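Local coordinates for protein arginine kinase (Cydia pomonella granulosis virus, PDB 6VVG) that is probably a viral serine/threonine protein kinase, called PK-1, which binds AMP in its nucleotide pocket and is expected to use ATP, at residues V201-I206 with N250-R255; Y211-N216 with R255-D260. All coordinates share one frame; numbering follows the deposited sequence.

Contact 1: V201-I206 with N250-R255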
loop_
_atom_site.group_PDB
_atom_site.type_symbol
_atom_site.label_atom_id
_atom_site.label_comp_id
_atom_site.label_asym_id
_atom_site.label_seq_id
_atom_site.Cartn_x
_atom_site.Cartn_y
_atom_site.Cartn_z
ATOM N N VAL A 201 8.960 -15.220 -18.288
ATOM C CA VAL A 201 8.552 -16.619 -18.234
ATOM C C VAL A 201 7.206 -16.803 -18.923
ATOM O O VAL A 201 7.011 -17.747 -19.701
ATOM C CB VAL A 201 8.511 -17.115 -16.777
ATOM C CG1 VAL A 201 8.016 -18.560 -16.727
ATOM C CG2 VAL A 201 9.882 -16.989 -16.128
ATOM N N VAL A 202 6.256 -15.909 -18.649
ATOM C CA VAL A 202 4.954 -15.983 -19.304
ATOM C C VAL A 202 5.115 -15.902 -20.816
ATOM O O VAL A 202 4.478 -16.656 -21.562
ATOM C CB VAL A 202 4.027 -14.871 -18.777
ATOM C CG1 VAL A 202 2.735 -14.828 -19.577
ATOM C CG2 VAL A 202 3.746 -15.071 -17.298
ATOM N N ALA A 203 5.962 -14.986 -21.293
ATOM C CA ALA A 203 6.149 -14.827 -22.732
ATOM C C ALA A 203 6.721 -16.097 -23.345
ATOM O O ALA A 203 6.263 -16.559 -24.397
ATOM C CB ALA A 203 7.059 -13.627 -23.009
ATOM N N TYR A 204 7.727 -16.683 -22.694
ATOM C CA TYR A 204 8.274 -17.940 -23.190
ATOM C C TYR A 204 7.204 -19.023 -23.226
ATOM O O TYR A 204 7.147 -19.823 -24.167
ATOM C CB TYR A 204 9.450 -18.389 -22.324
ATOM C CG TYR A 204 10.271 -19.482 -22.974
ATOM C CD1 TYR A 204 9.827 -20.802 -22.992
ATOM C CD2 TYR A 204 11.479 -19.191 -23.589
ATOM C CE1 TYR A 204 10.570 -21.798 -23.602
ATOM C CE2 TYR A 204 12.230 -20.181 -24.192
ATOM C CZ TYR A 204 11.772 -21.479 -24.196
ATOM O OH TYR A 204 12.523 -22.463 -24.798
ATOM N N GLU A 205 6.339 -19.056 -22.213
ATOM C CA GLU A 205 5.361 -20.131 -22.107
ATOM C C GLU A 205 4.288 -20.012 -23.180
ATOM O O GLU A 205 3.936 -21.004 -23.827
ATOM C CB GLU A 205 4.743 -20.132 -20.710
ATOM C CG GLU A 205 5.705 -20.632 -19.642
ATOM C CD GLU A 205 5.116 -20.611 -18.250
ATOM O OE1 GLU A 205 4.589 -19.554 -17.844
ATOM O OE2 GLU A 205 5.187 -21.652 -17.563
ATOM N N ILE A 206 3.749 -18.808 -23.394
ATOM C CA ILE A 206 2.701 -18.695 -24.404
ATOM C C ILE A 206 3.280 -18.849 -25.804
ATOM O O ILE A 206 2.613 -19.376 -26.703
ATOM C CB ILE A 206 1.912 -17.381 -24.273
ATOM C CG1 ILE A 206 2.826 -16.161 -24.356
ATOM C CG2 ILE A 206 1.109 -17.375 -22.982
ATOM C CD1 ILE A 206 2.054 -14.846 -24.384
ATOM N N ASN A 250 12.347 -15.046 -30.456
ATOM C CA ASN A 250 13.375 -15.750 -29.701
ATOM C C ASN A 250 14.313 -14.766 -29.018
ATOM O O ASN A 250 14.581 -14.885 -27.820
ATOM C CB ASN A 250 14.147 -16.694 -30.619
ATOM C CG ASN A 250 13.478 -18.047 -30.747
ATOM O OD1 ASN A 250 13.403 -18.811 -29.782
ATOM N ND2 ASN A 250 12.977 -18.348 -31.937
ATOM N N ASP A 251 14.796 -13.762 -29.753
ATOM C CA ASP A 251 15.681 -12.776 -29.142
ATOM C C ASP A 251 15.016 -12.090 -27.957
ATOM O O ASP A 251 15.691 -11.738 -26.982
ATOM C CB ASP A 251 16.111 -11.739 -30.179
ATOM C CG ASP A 251 17.311 -10.932 -29.730
ATOM O OD1 ASP A 251 18.406 -11.516 -29.599
ATOM O OD2 ASP A 251 17.156 -9.715 -29.499
ATOM N N PHE A 252 13.696 -11.901 -28.018
ATOM C CA PHE A 252 12.980 -11.279 -26.909
ATOM C C PHE A 252 13.104 -12.115 -25.641
ATOM O O PHE A 252 13.496 -11.605 -24.585
ATOM C CB PHE A 252 11.511 -11.078 -27.289
ATOM C CG PHE A 252 10.698 -10.374 -26.237
ATOM C CD1 PHE A 252 10.889 -9.026 -25.979
ATOM C CD2 PHE A 252 9.739 -11.062 -25.510
ATOM C CE1 PHE A 252 10.142 -8.377 -25.010
ATOM C CE2 PHE A 252 8.990 -10.418 -24.539
ATOM C CZ PHE A 252 9.190 -9.075 -24.292
ATOM N N VAL A 253 12.785 -13.410 -25.722
ATOM C CA VAL A 253 12.743 -14.212 -24.504
ATOM C C VAL A 253 14.149 -14.447 -23.969
ATOM O O VAL A 253 14.364 -14.486 -22.750
ATOM C CB VAL A 253 11.986 -15.534 -24.738
ATOM C CG1 VAL A 253 10.558 -15.247 -25.202
ATOM C CG2 VAL A 253 12.717 -16.416 -25.733
ATOM N N ARG A 254 15.133 -14.594 -24.860
ATOM C CA ARG A 254 16.511 -14.705 -24.390
ATOM C C ARG A 254 16.868 -13.513 -23.509
ATOM O O ARG A 254 17.363 -13.670 -22.386
ATOM C CB ARG A 254 17.498 -14.778 -25.560
ATOM C CG ARG A 254 17.176 -15.747 -26.677
ATOM C CD ARG A 254 17.255 -17.215 -26.241
ATOM N NE ARG A 254 17.594 -18.083 -27.368
ATOM C CZ ARG A 254 18.507 -19.048 -27.325
ATOM N NH1 ARG A 254 18.755 -19.779 -28.403
ATOM N NH2 ARG A 254 19.161 -19.294 -26.198
ATOM N N ARG A 255 16.640 -12.300 -24.025
ATOM C CA ARG A 255 17.017 -11.086 -23.308
ATOM C C ARG A 255 16.091 -10.809 -22.133
ATOM O O ARG A 255 16.511 -10.158 -21.173
ATOM C CB ARG A 255 17.039 -9.898 -24.277
ATOM C CG ARG A 255 18.058 -10.084 -25.407
ATOM C CD ARG A 255 18.209 -8.866 -26.318
ATOM N NE ARG A 255 19.203 -9.118 -27.363
ATOM C CZ ARG A 255 20.448 -8.651 -27.341
ATOM N NH1 ARG A 255 20.857 -7.888 -26.336
ATOM N NH2 ARG A 255 21.283 -8.939 -28.331
#

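Contact 2: Y211-N216 with R255-D260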
loop_
_atom_site.group_PDB
_atom_site.type_symbol
_atom_site.label_atom_id
_atom_site.label_comp_id
_atom_site.label_asym_id
_atom_site.label_seq_id
_atom_site.Cartn_x
_atom_site.Cartn_y
_atom_site.Cartn_z
ATOM N N TYR A 211 7.650 -24.533 -20.473
ATOM C CA TYR A 211 8.333 -23.769 -19.435
ATOM C C TYR A 211 9.805 -23.596 -19.810
ATOM O O TYR A 211 10.444 -24.546 -20.271
ATOM C CB TYR A 211 8.197 -24.483 -18.086
ATOM C CG TYR A 211 8.895 -23.804 -16.935
ATOM C CD1 TYR A 211 8.316 -22.727 -16.276
ATOM C CD2 TYR A 211 10.132 -24.246 -16.503
ATOM C CE1 TYR A 211 8.965 -22.102 -15.226
ATOM C CE2 TYR A 211 10.785 -23.634 -15.456
ATOM C CZ TYR A 211 10.201 -22.562 -14.822
ATOM O OH TYR A 211 10.860 -21.951 -13.779
ATOM N N PRO A 212 10.360 -22.393 -19.642
ATOM C CA PRO A 212 11.707 -22.148 -20.191
ATOM C C PRO A 212 12.784 -23.080 -19.658
ATOM O O PRO A 212 13.619 -23.552 -20.439
ATOM C CB PRO A 212 11.986 -20.683 -19.808
ATOM C CG PRO A 212 10.961 -20.345 -18.715
ATOM C CD PRO A 212 9.754 -21.169 -19.082
ATOM N N PHE A 213 12.803 -23.356 -18.358
ATOM C CA PHE A 213 13.950 -23.985 -17.718
ATOM C C PHE A 213 13.696 -25.465 -17.445
ATOM O O PHE A 213 12.583 -25.976 -17.579
ATOM C CB PHE A 213 14.294 -23.232 -16.430
ATOM C CG PHE A 213 14.460 -21.750 -16.634
ATOM C CD1 PHE A 213 15.514 -21.258 -17.387
ATOM C CD2 PHE A 213 13.558 -20.850 -16.090
ATOM C CE1 PHE A 213 15.669 -19.900 -17.588
ATOM C CE2 PHE A 213 13.710 -19.488 -16.289
ATOM C CZ PHE A 213 14.767 -19.016 -17.038
ATOM N N ASP A 214 14.768 -26.151 -17.047
ATOM C CA ASP A 214 14.850 -27.611 -17.120
ATOM C C ASP A 214 14.332 -28.236 -15.829
ATOM O O ASP A 214 15.085 -28.599 -14.923
ATOM C CB ASP A 214 16.291 -28.025 -17.400
ATOM C CG ASP A 214 16.417 -29.437 -17.944
ATOM O OD1 ASP A 214 15.383 -30.087 -18.191
ATOM O OD2 ASP A 214 17.569 -29.896 -18.118
ATOM N N ILE A 215 13.010 -28.401 -15.768
ATOM C CA ILE A 215 12.374 -29.120 -14.674
ATOM C C ILE A 215 11.216 -29.950 -15.217
ATOM O O ILE A 215 10.749 -29.751 -16.341
ATOM C CB ILE A 215 11.861 -28.179 -13.562
ATOM C CG1 ILE A 215 10.782 -27.238 -14.101
ATOM C CG2 ILE A 215 13.001 -27.375 -12.960
ATOM C CD1 ILE A 215 10.201 -26.300 -13.050
ATOM N N ASN A 216 10.750 -30.883 -14.390
ATOM C CA ASN A 216 9.563 -31.672 -14.713
ATOM C C ASN A 216 8.318 -30.801 -14.573
ATOM O O ASN A 216 7.798 -30.615 -13.469
ATOM C CB ASN A 216 9.445 -32.899 -13.809
ATOM C CG ASN A 216 8.372 -33.870 -14.284
ATOM O OD1 ASN A 216 7.294 -33.463 -14.724
ATOM N ND2 ASN A 216 8.666 -35.161 -14.197
ATOM N N ARG A 255 16.640 -12.300 -24.025
ATOM C CA ARG A 255 17.017 -11.086 -23.308
ATOM C C ARG A 255 16.091 -10.809 -22.133
ATOM O O ARG A 255 16.511 -10.158 -21.173
ATOM C CB ARG A 255 17.039 -9.898 -24.277
ATOM C CG ARG A 255 18.058 -10.084 -25.407
ATOM C CD ARG A 255 18.209 -8.866 -26.318
ATOM N NE ARG A 255 19.203 -9.118 -27.363
ATOM C CZ ARG A 255 20.448 -8.651 -27.341
ATOM N NH1 ARG A 255 20.857 -7.888 -26.336
ATOM N NH2 ARG A 255 21.283 -8.939 -28.331
ATOM N N MET A 256 14.854 -11.307 -22.173
ATOM C CA MET A 256 13.986 -11.173 -21.007
ATOM C C MET A 256 14.492 -12.017 -19.842
ATOM O O MET A 256 14.286 -11.652 -18.680
ATOM C CB MET A 256 12.555 -11.584 -21.356
ATOM C CG MET A 256 11.787 -10.591 -22.204
ATOM S SD MET A 256 11.457 -9.020 -21.386
ATOM C CE MET A 256 10.430 -9.542 -20.009
ATOM N N LEU A 257 15.151 -13.144 -20.130
ATOM C CA LEU A 257 15.513 -14.120 -19.108
ATOM C C LEU A 257 17.022 -14.256 -18.942
ATOM O O LEU A 257 17.494 -15.252 -18.382
ATOM C CB LEU A 257 14.886 -15.477 -19.434
ATOM C CG LEU A 257 13.356 -15.432 -19.469
ATOM C CD1 LEU A 257 12.733 -16.708 -19.991
ATOM C CD2 LEU A 257 12.824 -15.109 -18.062
ATOM N N ALA A 258 17.787 -13.270 -19.403
ATOM C CA ALA A 258 19.222 -13.254 -19.160
ATOM C C ALA A 258 19.502 -13.343 -17.666
ATOM O O ALA A 258 18.961 -12.569 -16.873
ATOM C CB ALA A 258 19.836 -11.979 -19.738
ATOM N N LEU A 259 20.346 -14.303 -17.281
ATOM C CA LEU A 259 20.714 -14.432 -15.874
ATOM C C LEU A 259 21.292 -13.125 -15.342
ATOM O O LEU A 259 20.893 -12.642 -14.276
ATOM C CB LEU A 259 21.716 -15.571 -15.695
ATOM C CG LEU A 259 22.325 -15.694 -14.296
ATOM C CD1 LEU A 259 21.225 -15.865 -13.255
ATOM C CD2 LEU A 259 23.319 -16.847 -14.233
ATOM N N ASP A 260 22.242 -12.545 -16.073
ATOM C CA ASP A 260 22.860 -11.279 -15.696
ATOM C C ASP A 260 21.899 -10.138 -16.006
ATOM O O ASP A 260 21.529 -9.930 -17.168
ATOM C CB ASP A 260 24.176 -11.104 -16.454
ATOM C CG ASP A 260 24.985 -9.914 -15.971
ATOM O OD1 ASP A 260 24.436 -9.047 -15.258
ATOM O OD2 ASP A 260 26.184 -9.849 -16.314
#

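Contact 1: V201-I206 with N250-R255
Val253 packs against Ala203 and Tyr204 where two helices of the protein kinase C-terminal lobe run side by side: helix 192-208, the central helix usually called αF, and helix 247-256, which corresponds to αH. The two segments run roughly antiparallel, with a signed crossing angle of -145° and axes 9.4 Å apart at their closest. Val253 sits level with Tyr204, their CA atoms 6.0 Å apart.

The two methyls of Val253 divide the work. CG2 lies obliquely against the Tyr204 ring, 3.7 Å from CD2, and the two side chains cross at about a right angle. CG1 rests against the αF backbone instead, 4.0 Å from Tyr204 N. With CG of Tyr204 anti to its N (chi1 -166°), the ring runs out from αF across Val253, presenting its CD2 corner to CG2. Next to this pair, the Ala203 methyl meets the rim of the Phe252 ring near its plane, with CB 4.0 Å from CE2. No hydrogen bond joins the two segments.

Further out, helix 115-133 packs on the same side chains through Ile122, which touches both Ala203 and Phe252, while the Phe252 ring also meets Phe276 and, edge-to-face, His274. The hydroxyl of the buried Tyr204 is satisfied by a hydrogen bond to Pro240 O, which ties the ring's far end to the chain ahead of αH. On the outer side of αH, one turn is bridged by the salt bridge between Arg255 NE and Asp251 OD2, 3.0 Å long.

Contact 2: Y211-N216 with R255-D260
Pro212 CB and the Phe213 ring receive a single methyl, CD1 of Leu257, and the contacts between the two segments are entirely apolar. This CD1 lies 4.0 Å from Pro212 CB and, more loosely, 4.3 Å from Phe213 CZ, meeting that ring obliquely. Leu257 is the first residue to leave helical geometry after helix 247-256, and its CB already points toward the loop; with CG anti to the carbonyl carbon (chi1 -61°) and the chain extended at chi2 (171°), CD1 reaches the proline.

Within the loop the rings pack on one another. Pro212 CB stands over the centre of the Phe213 ring, 3.9 Å above its plane, a CH-pi contact between neighbours in sequence. Pro212 CD lies over one face of the Tyr211 ring, offset toward the rim. The Tyr211 hydroxyl approaches the edge of the Phe213 ring in its plane and hydrogen-bonds to Val178 O. Tyr235 of helix 228-235 also meets the Phe213 ring. This Tyr-Pro-Phe run matches the Pro-Phe element that follows αF in protein kinases, while 255-260 leads from αH into the segment carrying the arginine of kinase subdomain XI.

Polar bonds stay within each side of the contact. Asp214 is the centre of an inverse gamma turn, closed by a weak bond from Ile215 N to Phe213 O of 3.1 Å. Beyond Leu257, Arg264 grips the turn through two carbonyls, NE bonding to Ala258 O and NH2 to Leu259 O, and Asp260 OD1 accepts a hydrogen bond from Asn262 N.

Contacts 1 and 2 lie in the C-terminal lobe of the kinase fold, their centres about 9 Å apart, away from the AMP pocket. Along the chain their segments alternate: 201-206, 211-216, 250-255, 255-260. Helix 192-208 and the loop after it thus pair in turn with helix 247-256 and the turn that ends it, the two contacts sharing Arg255. They also touch directly: Tyr204 CE1 packs 3.6 Å from Pro212 CA, and Leu257 CD2 lies 3.9 Å from Val201 N. Together they pack αF and its Pro-Phe loop against the αH region of the lobe.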